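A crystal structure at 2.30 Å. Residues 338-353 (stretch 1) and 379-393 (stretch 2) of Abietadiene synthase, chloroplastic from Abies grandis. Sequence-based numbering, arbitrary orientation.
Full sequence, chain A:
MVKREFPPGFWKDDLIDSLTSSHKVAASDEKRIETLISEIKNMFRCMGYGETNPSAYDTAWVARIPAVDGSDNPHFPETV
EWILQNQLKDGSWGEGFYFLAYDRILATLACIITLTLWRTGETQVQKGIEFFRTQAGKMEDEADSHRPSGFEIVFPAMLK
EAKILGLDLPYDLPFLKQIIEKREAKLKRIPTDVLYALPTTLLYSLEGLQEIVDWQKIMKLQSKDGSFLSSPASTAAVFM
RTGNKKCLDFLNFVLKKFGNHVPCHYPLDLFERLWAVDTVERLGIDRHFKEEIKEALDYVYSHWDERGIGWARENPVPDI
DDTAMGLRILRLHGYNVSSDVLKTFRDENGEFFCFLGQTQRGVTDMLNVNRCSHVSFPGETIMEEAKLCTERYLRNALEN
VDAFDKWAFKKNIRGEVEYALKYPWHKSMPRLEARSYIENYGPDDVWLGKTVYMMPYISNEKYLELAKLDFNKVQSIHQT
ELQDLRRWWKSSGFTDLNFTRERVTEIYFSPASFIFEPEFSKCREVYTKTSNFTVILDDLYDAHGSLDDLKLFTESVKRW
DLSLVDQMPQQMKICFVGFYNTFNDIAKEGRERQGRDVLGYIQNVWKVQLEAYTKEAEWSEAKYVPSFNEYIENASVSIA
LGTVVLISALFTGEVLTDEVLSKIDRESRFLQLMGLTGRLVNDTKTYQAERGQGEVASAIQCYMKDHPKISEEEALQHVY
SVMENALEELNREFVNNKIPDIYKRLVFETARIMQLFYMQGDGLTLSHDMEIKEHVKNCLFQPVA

Stretch 1 338-353: SSDVLKTFRDENGEFF
Stretch 2, residues 379-393: GETIMEEAKLCTERY

What backbone shapes meet here? Stretch 2 is a regular helix from Thr381 to Tyr393, with Glu380 at the N-cap position. Stretch 1 has helical phi/psi from Ser339 to Thr344 without the regular bonds; it then extends at Arg346 (-92/134), makes a type I turn from Asp347 to Gly350, and runs on extended through Phe353. The turn is closed by Gly350 N to Asp347 O (3.0 Å), while Asp347 OD1 accepts from Asn349 N (2.6 Å) and Glu351 N (2.9 Å). Gly350, at 91/10, holds a conformation in which a CB would jam against the preceding carbonyl oxygen. Stretch 1 follows the helix in the same overall direction: CA atoms pair as Ser339–Met383 and Lys343–Ile382 (both 7.0 Å), Gly350–Glu385 (6.4 Å) and Glu351–Cys389 (5.8 Å).

Which apolar groups fill the space between them? Ile382 (chi1 t, chi2 p) gives up the largest area, its CD1 lying 3.4 Å from Phe352 CZ at the ring edge and 3.5 Å from Arg346 CD. Phe352 (chi1 m, chi2 72°) points toward the helix, and the small Ala386 lets the ring come close: its CB sits over one face, 4.3 Å from the ring centroid, in a CH-pi contact. Leu342 (m, t) extends this apolar patch, with CB 3.9 Å from Ile382 CG1 and CD1 3.7 Å from Met383 SD.

How are the charges paired? Arg346, extended with chi1 to chi3 all t, meets Glu385 (m, t, chi3 -55°) in a two-pronged salt bridge: Arg346 NE to Glu385 OE1 is 2.6 Å and Arg346 NH2 to Glu385 OE2 is 2.9 Å, so the carboxylate meets the guanidinium edge. Farther along, Glu351 (m, m, chi3 -56°) brings its end nearer the helix, where OE2 accepts from Arg392 NH2 at 3.1 Å; Arg392 is m, t, m.

How are the polar backbone atoms and remaining gaps satisfied? Cys389 (chi1 t) points toward stretch 1, and its SG accepts from Phe352 N at 3.4 Å in a nearly straight bond (167°). Water 2 donates to Gly350 O and Glu385 O, both at 2.7 Å, bridging carbonyls that are 4.4 Å apart. Water 3 donates to Glu351 OE1 (2.5 Å) and Cys389 O (3.0 Å). At the other end, buried Ser339 (chi1 p) fits its small side chain against Met383, with Ser339 CB 3.8 Å from Met383 CG. Water 1 links Ser339 N (3.0 Å) to Glu380 OE2 (2.5 Å).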

ATOM      1  N   SER A 338      13.448  -9.267   7.013  1.00 28.99           N
ATOM      2  CA  SER A 338      13.355  -8.819   8.393  1.00 28.39           C
ATOM      3  C   SER A 338      13.084  -7.333   8.493  1.00 23.28           C
ATOM      4  O   SER A 338      13.488  -6.562   7.627  1.00 21.83           O
ATOM      5  CB  SER A 338      14.660  -9.132   9.135  1.00 33.22           C
ATOM      6  OG  SER A 338      14.714  -8.447  10.377  1.00 35.30           O
ATOM      7  N   SER A 339      12.406  -6.932   9.561  1.00 23.94           N
ATOM      8  CA  SER A 339      12.120  -5.520   9.771  1.00 26.26           C
ATOM      9  C   SER A 339      13.397  -4.825  10.255  1.00 25.94           C
ATOM     10  O   SER A 339      13.423  -3.606  10.402  1.00 25.76           O
ATOM     11  CB  SER A 339      10.999  -5.339  10.799  1.00 15.78           C
ATOM     12  OG  SER A 339      11.353  -5.955  12.024  1.00 26.16           O
ATOM     13  N   ASP A 340      14.454  -5.599  10.502  1.00 22.98           N
ATOM     14  CA  ASP A 340      15.722  -5.008  10.939  1.00 24.80           C
ATOM     15  C   ASP A 340      16.260  -4.038   9.891  1.00 25.40           C
ATOM     16  O   ASP A 340      17.088  -3.181  10.207  1.00 27.98           O
ATOM     17  CB  ASP A 340      16.797  -6.076  11.184  1.00 32.73           C
ATOM     18  CG  ASP A 340      16.486  -6.964  12.367  1.00 38.92           C
ATOM     19  OD1 ASP A 340      15.899  -6.469  13.353  1.00 43.01           O
ATOM     20  OD2 ASP A 340      16.850  -8.157  12.316  1.00 44.54           O
ATOM     21  N   VAL A 341      15.804  -4.181   8.645  1.00 24.21           N
ATOM     22  CA  VAL A 341      16.251  -3.297   7.568  1.00 21.72           C
ATOM     23  C   VAL A 341      15.945  -1.833   7.882  1.00 20.95           C
ATOM     24  O   VAL A 341      16.677  -0.941   7.457  1.00 20.43           O
ATOM     25  CB  VAL A 341      15.587  -3.646   6.196  1.00 22.25           C
ATOM     26  CG1 VAL A 341      16.072  -4.990   5.696  1.00 21.63           C
ATOM     27  CG2 VAL A 341      14.080  -3.645   6.330  1.00 14.99           C
ATOM     28  N   LEU A 342      14.873  -1.588   8.628  1.00 17.88           N
ATOM     29  CA  LEU A 342      14.490  -0.226   8.983  1.00 20.35           C
ATOM     30  C   LEU A 342      15.416   0.442  10.003  1.00 22.99           C
ATOM     31  O   LEU A 342      15.451   1.667  10.102  1.00 21.88           O
ATOM     32  CB  LEU A 342      13.057  -0.198   9.520  1.00 19.67           C
ATOM     33  CG  LEU A 342      11.926  -0.593   8.570  1.00 25.59           C
ATOM     34  CD1 LEU A 342      10.608  -0.435   9.298  1.00 18.17           C
ATOM     35  CD2 LEU A 342      11.946   0.284   7.313  1.00 21.60           C
ATOM     36  N   LYS A 343      16.159  -0.356  10.764  1.00 25.90           N
ATOM     37  CA  LYS A 343      17.069   0.197  11.765  1.00 26.49           C
ATOM     38  C   LYS A 343      18.068   1.170  11.142  1.00 27.24           C
ATOM     39  O   LYS A 343      18.513   2.122  11.778  1.00 27.52           O
ATOM     40  CB  LYS A 343      17.807  -0.934  12.489  1.00 33.58           C
ATOM     41  CG  LYS A 343      16.979  -1.622  13.585  1.00 36.68           C
ATOM     42  CD  LYS A 343      17.721  -2.827  14.167  1.00 45.85           C
ATOM     43  CE  LYS A 343      17.103  -3.309  15.479  1.00 43.77           C
ATOM     44  NZ  LYS A 343      15.660  -3.668  15.378  1.00 46.95           N
ATOM     45  N   THR A 344      18.401   0.934   9.882  1.00 29.22           N
ATOM     46  CA  THR A 344      19.335   1.783   9.153  1.00 30.04           C
ATOM     47  C   THR A 344      18.863   3.240   9.051  1.00 31.31           C
ATOM     48  O   THR A 344      19.679   4.154   8.899  1.00 28.34           O
ATOM     49  CB  THR A 344      19.539   1.246   7.713  1.00 30.93           C
ATOM     50  OG1 THR A 344      20.174  -0.035   7.766  1.00 40.09           O
ATOM     51  CG2 THR A 344      20.385   2.199   6.889  1.00 31.62           C
ATOM     52  N   PHE A 345      17.551   3.454   9.140  1.00 28.95           N
ATOM     53  CA  PHE A 345      16.992   4.794   8.999  1.00 25.90           C
ATOM     54  C   PHE A 345      16.506   5.479  10.279  1.00 27.12           C
ATOM     55  O   PHE A 345      15.990   6.600  10.242  1.00 26.13           O
ATOM     56  CB  PHE A 345      15.868   4.741   7.967  1.00 18.67           C
ATOM     57  CG  PHE A 345      16.282   4.092   6.671  1.00 23.98           C
ATOM     58  CD1 PHE A 345      16.100   2.727   6.471  1.00 22.83           C
ATOM     59  CD2 PHE A 345      16.915   4.834   5.673  1.00 10.92           C
ATOM     60  CE1 PHE A 345      16.545   2.112   5.303  1.00 15.79           C
ATOM     61  CE2 PHE A 345      17.361   4.226   4.505  1.00 13.80           C
ATOM     62  CZ  PHE A 345      17.175   2.864   4.322  1.00 10.27           C
ATOM     63  N   ARG A 346      16.693   4.805  11.406  1.00 24.52           N
ATOM     64  CA  ARG A 346      16.275   5.320  12.699  1.00 27.90           C
ATOM     65  C   ARG A 346      17.397   6.104  13.386  1.00 30.66           C
ATOM     66  O   ARG A 346      18.540   5.647  13.419  1.00 32.35           O
ATOM     67  CB  ARG A 346      15.851   4.144  13.580  1.00 25.33           C
ATOM     68  CG  ARG A 346      15.427   4.511  14.978  1.00 22.24           C
ATOM     69  CD  ARG A 346      15.231   3.258  15.809  1.00 30.92           C
ATOM     70  NE  ARG A 346      14.642   3.548  17.110  1.00 42.30           N
ATOM     71  CZ  ARG A 346      15.326   3.956  18.174  1.00 45.64           C
ATOM     72  NH1 ARG A 346      16.641   4.120  18.103  1.00 45.69           N
ATOM     73  NH2 ARG A 346      14.686   4.206  19.309  1.00 42.34           N
ATOM     74  N   ASP A 347      17.076   7.282  13.919  1.00 31.43           N
ATOM     75  CA  ASP A 347      18.073   8.089  14.625  1.00 35.40           C
ATOM     76  C   ASP A 347      18.012   7.742  16.111  1.00 37.82           C
ATOM     77  O   ASP A 347      17.107   7.030  16.550  1.00 38.98           O
ATOM     78  CB  ASP A 347      17.832   9.600  14.425  1.00 32.12           C
ATOM     79  CG  ASP A 347      16.611  10.133  15.191  1.00 38.38           C
ATOM     80  OD1 ASP A 347      15.988   9.391  15.981  1.00 34.42           O
ATOM     81  OD2 ASP A 347      16.273  11.323  15.003  1.00 41.72           O
ATOM     82  N   GLU A 348      18.967   8.251  16.881  1.00 42.07           N
ATOM     83  CA  GLU A 348      19.024   7.981  18.317  1.00 44.65           C
ATOM     84  C   GLU A 348      17.751   8.342  19.081  1.00 42.58           C
ATOM     85  O   GLU A 348      17.579   7.926  20.224  1.00 44.67           O
ATOM     86  CB  GLU A 348      20.199   8.734  18.945  1.00 51.09           C
ATOM     87  CG  GLU A 348      21.520   8.573  18.208  1.00 68.77           C
ATOM     88  CD  GLU A 348      21.954   7.123  18.082  1.00 76.63           C
ATOM     89  OE1 GLU A 348      22.082   6.444  19.125  1.00 77.21           O
ATOM     90  OE2 GLU A 348      22.172   6.664  16.937  1.00 77.94           O
ATOM     91  N   ASN A 349      16.855   9.103  18.460  1.00 42.32           N
ATOM     92  CA  ASN A 349      15.632   9.523  19.137  1.00 43.78           C
ATOM     93  C   ASN A 349      14.345   8.867  18.662  1.00 44.87           C
ATOM     94  O   ASN A 349      13.261   9.217  19.130  1.00 47.21           O
ATOM     95  CB  ASN A 349      15.480  11.040  19.036  1.00 47.41           C
ATOM     96  CG  ASN A 349      16.629  11.785  19.685  1.00 53.30           C
ATOM     97  OD1 ASN A 349      16.842  11.690  20.895  1.00 59.37           O
ATOM     98  ND2 ASN A 349      17.379  12.532  18.882  1.00 53.16           N
ATOM     99  N   GLY A 350      14.446   7.930  17.727  1.00 43.06           N
ATOM    100  CA  GLY A 350      13.246   7.267  17.252  1.00 38.89           C
ATOM    101  C   GLY A 350      12.566   7.894  16.047  1.00 35.53           C
ATOM    102  O   GLY A 350      11.443   7.518  15.705  1.00 35.44           O
ATOM    103  N   GLU A 351      13.220   8.863  15.414  1.00 32.84           N
ATOM    104  CA  GLU A 351      12.660   9.495  14.225  1.00 29.41           C
ATOM    105  C   GLU A 351      13.255   8.780  13.025  1.00 24.86           C
ATOM    106  O   GLU A 351      14.410   8.370  13.063  1.00 23.20           O
ATOM    107  CB  GLU A 351      13.024  10.978  14.170  1.00 32.81           C
ATOM    108  CG  GLU A 351      12.303  11.815  15.196  1.00 42.04           C
ATOM    109  CD  GLU A 351      10.804  11.598  15.148  1.00 51.54           C
ATOM    110  OE1 GLU A 351      10.211  11.795  14.064  1.00 50.20           O
ATOM    111  OE2 GLU A 351      10.222  11.228  16.191  1.00 58.25           O
ATOM    112  N   PHE A 352      12.467   8.610  11.972  1.00 23.18           N
ATOM    113  CA  PHE A 352      12.965   7.940  10.777  1.00 21.41           C
ATOM    114  C   PHE A 352      13.111   8.919   9.624  1.00 23.27           C
ATOM    115  O   PHE A 352      12.263   9.792   9.430  1.00 23.30           O
ATOM    116  CB  PHE A 352      12.033   6.805  10.362  1.00 21.22           C
ATOM    117  CG  PHE A 352      11.988   5.678  11.341  1.00 22.83           C
ATOM    118  CD1 PHE A 352      11.352   5.832  12.567  1.00 15.28           C
ATOM    119  CD2 PHE A 352      12.592   4.460  11.040  1.00 12.22           C
ATOM    120  CE1 PHE A 352      11.314   4.791  13.477  1.00 17.50           C
ATOM    121  CE2 PHE A 352      12.563   3.412  11.940  1.00 15.73           C
ATOM    122  CZ  PHE A 352      11.922   3.576  13.164  1.00 24.21           C
ATOM    123  N   PHE A 353      14.194   8.762   8.865  1.00 16.12           N
ATOM    124  CA  PHE A 353      14.474   9.626   7.733  1.00 17.73           C
ATOM    125  C   PHE A 353      14.754   8.771   6.492  1.00 18.23           C
ATOM    126  O   PHE A 353      15.008   7.574   6.609  1.00 16.44           O
ATOM    127  CB  PHE A 353      15.653  10.537   8.090  1.00 21.08           C
ATOM    128  CG  PHE A 353      15.385  11.421   9.287  1.00 13.99           C
ATOM    129  CD1 PHE A 353      14.684  12.616   9.144  1.00 14.72           C
ATOM    130  CD2 PHE A 353      15.784  11.031  10.559  1.00 18.25           C
ATOM    131  CE1 PHE A 353      14.384  13.411  10.254  1.00 19.81           C
ATOM    132  CE2 PHE A 353      15.490  11.814  11.680  1.00 23.74           C
ATOM    133  CZ  PHE A 353      14.788  13.008  11.524  1.00 28.70           C
ATOM    134  N   GLY A 379       6.806  -8.439  18.879  1.00 25.64           N
ATOM    135  CA  GLY A 379       8.193  -8.194  19.224  1.00 25.98           C
ATOM    136  C   GLY A 379       9.003  -7.329  18.274  1.00 25.43           C
ATOM    137  O   GLY A 379      10.193  -7.138  18.491  1.00 26.63           O
ATOM    138  N   GLU A 380       8.391  -6.809  17.218  1.00 22.56           N
ATOM    139  CA  GLU A 380       9.141  -5.966  16.298  1.00 22.81           C
ATOM    140  C   GLU A 380       9.016  -4.507  16.720  1.00 23.29           C
ATOM    141  O   GLU A 380       8.266  -3.727  16.123  1.00 23.33           O
ATOM    142  CB  GLU A 380       8.647  -6.171  14.867  1.00 14.44           C
ATOM    143  CG  GLU A 380       8.776  -7.620  14.416  1.00 32.86           C
ATOM    144  CD  GLU A 380       8.574  -7.816  12.922  1.00 30.78           C
ATOM    145  OE1 GLU A 380       7.596  -7.273  12.370  1.00 24.94           O
ATOM    146  OE2 GLU A 380       9.393  -8.527  12.306  1.00 39.72           O
ATOM    147  N   THR A 381       9.757  -4.157  17.768  1.00 24.58           N
ATOM    148  CA  THR A 381       9.758  -2.804  18.324  1.00 26.39           C
ATOM    149  C   THR A 381       9.985  -1.709  17.274  1.00 26.72           C
ATOM    150  O   THR A 381       9.353  -0.655  17.323  1.00 31.78           O
ATOM    151  CB  THR A 381      10.839  -2.672  19.420  1.00 25.06           C
ATOM    152  OG1 THR A 381      10.537  -3.571  20.492  1.00 29.04           O
ATOM    153  CG2 THR A 381      10.897  -1.258  19.958  1.00 20.30           C
ATOM    154  N   ILE A 382      10.881  -1.957  16.326  1.00 24.04           N
ATOM    155  CA  ILE A 382      11.176  -0.970  15.291  1.00 25.60           C
ATOM    156  C   ILE A 382       9.929  -0.581  14.484  1.00 25.83           C
ATOM    157  O   ILE A 382       9.759   0.579  14.138  1.00 24.89           O
ATOM    158  CB  ILE A 382      12.265  -1.490  14.316  1.00 26.39           C
ATOM    159  CG1 ILE A 382      12.739  -0.359  13.403  1.00 31.86           C
ATOM    160  CG2 ILE A 382      11.724  -2.637  13.483  1.00 21.26           C
ATOM    161  CD1 ILE A 382      13.499   0.725  14.130  1.00 35.40           C
ATOM    162  N   MET A 383       9.063  -1.551  14.197  1.00 25.91           N
ATOM    163  CA  MET A 383       7.847  -1.291  13.429  1.00 24.05           C
ATOM    164  C   MET A 383       6.887  -0.409  14.214  1.00 21.49           C
ATOM    165  O   MET A 383       6.177   0.406  13.637  1.00 23.11           O
ATOM    166  CB  MET A 383       7.155  -2.613  13.051  1.00 22.67           C
ATOM    167  CG  MET A 383       7.957  -3.498  12.089  1.00 20.21           C
ATOM    168  SD  MET A 383       8.073  -2.869  10.382  1.00 23.19           S
ATOM    169  CE  MET A 383       6.831  -3.858   9.590  1.00 37.29           C
ATOM    170  N   GLU A 384       6.861  -0.584  15.531  1.00 23.78           N
ATOM    171  CA  GLU A 384       6.000   0.216  16.398  1.00 22.80           C
ATOM    172  C   GLU A 384       6.516   1.654  16.383  1.00 21.39           C
ATOM    173  O   GLU A 384       5.742   2.605  16.281  1.00 24.21           O
ATOM    174  CB  GLU A 384       6.044  -0.326  17.823  1.00 33.21           C
ATOM    175  CG  GLU A 384       5.023   0.274  18.772  1.00 46.46           C
ATOM    176  CD  GLU A 384       5.237  -0.196  20.210  1.00 68.25           C
ATOM    177  OE1 GLU A 384       5.443  -1.418  20.420  1.00 63.97           O
ATOM    178  OE2 GLU A 384       5.194   0.657  21.127  1.00 72.71           O
ATOM    179  N   GLU A 385       7.833   1.810  16.487  1.00 18.61           N
ATOM    180  CA  GLU A 385       8.435   3.144  16.462  1.00 20.13           C
ATOM    181  C   GLU A 385       8.178   3.810  15.107  1.00 21.19           C
ATOM    182  O   GLU A 385       7.923   5.008  15.048  1.00 21.87           O
ATOM    183  CB  GLU A 385       9.945   3.065  16.705  1.00 10.67           C
ATOM    184  CG  GLU A 385      10.344   2.295  17.953  1.00 25.89           C
ATOM    185  CD  GLU A 385      11.845   2.322  18.211  1.00 36.28           C
ATOM    186  OE1 GLU A 385      12.627   1.940  17.308  1.00 33.72           O
ATOM    187  OE2 GLU A 385      12.244   2.723  19.323  1.00 41.69           O
ATOM    188  N   ALA A 386       8.250   3.032  14.025  1.00 19.98           N
ATOM    189  CA  ALA A 386       8.024   3.571  12.686  1.00 22.68           C
ATOM    190  C   ALA A 386       6.587   4.046  12.586  1.00 25.29           C
ATOM    191  O   ALA A 386       6.317   5.104  12.031  1.00 29.37           O
ATOM    192  CB  ALA A 386       8.303   2.512  11.612  1.00 14.06           C
ATOM    193  N   LYS A 387       5.669   3.257  13.132  1.00 25.22           N
ATOM    194  CA  LYS A 387       4.256   3.606  13.115  1.00 28.94           C
ATOM    195  C   LYS A 387       4.025   4.939  13.834  1.00 27.26           C
ATOM    196  O   LYS A 387       3.331   5.817  13.326  1.00 25.99           O
ATOM    197  CB  LYS A 387       3.431   2.500  13.792  1.00 34.33           C
ATOM    198  CG  LYS A 387       1.931   2.787  13.876  1.00 35.47           C
ATOM    199  CD  LYS A 387       1.213   1.849  14.850  1.00 33.13           C
ATOM    200  CE  LYS A 387       1.187   0.409  14.350  1.00 43.79           C
ATOM    201  NZ  LYS A 387       0.464  -0.512  15.285  1.00 42.17           N
ATOM    202  N   LEU A 388       4.613   5.093  15.015  1.00 28.20           N
ATOM    203  CA  LEU A 388       4.443   6.325  15.786  1.00 30.02           C
ATOM    204  C   LEU A 388       5.015   7.562  15.091  1.00 25.63           C
ATOM    205  O   LEU A 388       4.334   8.578  14.979  1.00 26.46           O
ATOM    206  CB  LEU A 388       5.069   6.169  17.174  1.00 33.33           C
ATOM    207  CG  LEU A 388       4.424   5.096  18.053  1.00 42.64           C
ATOM    208  CD1 LEU A 388       5.180   4.985  19.367  1.00 42.16           C
ATOM    209  CD2 LEU A 388       2.961   5.444  18.300  1.00 45.57           C
ATOM    210  N   CYS A 389       6.260   7.470  14.629  1.00 24.54           N
ATOM    211  CA  CYS A 389       6.923   8.582  13.946  1.00 22.01           C
ATOM    212  C   CYS A 389       6.166   9.009  12.696  1.00 23.45           C
ATOM    213  O   CYS A 389       5.895  10.188  12.508  1.00 25.53           O
ATOM    214  CB  CYS A 389       8.360   8.198  13.559  1.00 19.74           C
ATOM    215  SG  CYS A 389       9.175   9.313  12.364  0.48  6.75           S
ATOM    216  N   THR A 390       5.826   8.048  11.844  1.00 22.74           N
ATOM    217  CA  THR A 390       5.111   8.363  10.617  1.00 23.14           C
ATOM    218  C   THR A 390       3.734   8.955  10.886  1.00 25.08           C
ATOM    219  O   THR A 390       3.304   9.862  10.179  1.00 26.51           O
ATOM    220  CB  THR A 390       4.980   7.122   9.680  1.00 20.03           C
ATOM    221  OG1 THR A 390       4.330   6.041  10.365  1.00 21.86           O
ATOM    222  CG2 THR A 390       6.351   6.682   9.195  1.00 17.85           C
ATOM    223  N   GLU A 391       3.046   8.460  11.909  1.00 24.23           N
ATOM    224  CA  GLU A 391       1.728   8.996  12.231  1.00 29.64           C
ATOM    225  C   GLU A 391       1.810  10.465  12.622  1.00 30.53           C
ATOM    226  O   GLU A 391       1.054  11.288  12.107  1.00 29.39           O
ATOM    227  CB  GLU A 391       1.069   8.204  13.362  1.00 29.47           C
ATOM    228  CG  GLU A 391       0.146   7.100  12.873  1.00 43.73           C
ATOM    229  CD  GLU A 391      -0.743   6.547  13.976  1.00 54.44           C
ATOM    230  OE1 GLU A 391      -0.219   5.856  14.877  1.00 54.31           O
ATOM    231  OE2 GLU A 391      -1.966   6.816  13.944  1.00 58.87           O
ATOM    232  N   ARG A 392       2.725  10.800  13.527  1.00 31.64           N
ATOM    233  CA  ARG A 392       2.864  12.191  13.947  1.00 32.75           C
ATOM    234  C   ARG A 392       3.266  13.081  12.777  1.00 32.03           C
ATOM    235  O   ARG A 392       2.795  14.213  12.648  1.00 33.46           O
ATOM    236  CB  ARG A 392       3.885  12.313  15.085  1.00 37.44           C
ATOM    237  CG  ARG A 392       3.335  11.839  16.424  1.00 41.74           C
ATOM    238  CD  ARG A 392       4.291  12.062  17.591  1.00 53.47           C
ATOM    239  NE  ARG A 392       5.376  11.083  17.648  1.00 55.90           N
ATOM    240  CZ  ARG A 392       6.477  11.133  16.905  1.00 57.26           C
ATOM    241  NH1 ARG A 392       6.649  12.124  16.038  1.00 53.12           N
ATOM    242  NH2 ARG A 392       7.406  10.192  17.033  1.00 49.70           N
ATOM    243  N   TYR A 393       4.119  12.561  11.907  1.00 29.60           N
ATOM    244  CA  TYR A 393       4.569  13.333  10.764  1.00 30.16           C
ATOM    245  C   TYR A 393       3.502  13.498   9.677  1.00 30.06           C
ATOM    246  O   TYR A 393       3.373  14.574   9.096  1.00 25.49           O
ATOM    247  CB  TYR A 393       5.825  12.695  10.173  1.00 26.17           C
ATOM    248  CG  TYR A 393       6.319  13.376   8.922  1.00 20.00           C
ATOM    249  CD1 TYR A 393       5.719  13.125   7.687  1.00 20.91           C
ATOM    250  CD2 TYR A 393       7.379  14.281   8.973  1.00 21.57           C
ATOM    251  CE1 TYR A 393       6.160  13.754   6.534  1.00 19.38           C
ATOM    252  CE2 TYR A 393       7.830  14.920   7.821  1.00 24.00           C
ATOM    253  CZ  TYR A 393       7.216  14.650   6.606  1.00 24.79           C
ATOM    254  OH  TYR A 393       7.660  15.268   5.461  1.00 35.35           O
TER
HETATM  255  O   HOH W   1      11.746  -9.110  11.518  1.00 41.40           O
HETATM  256  O   HOH W   2       9.107   6.676  16.784  1.00 27.38           O
HETATM  257  O   HOH W   3       7.900  12.220  13.302  1.00 32.53           O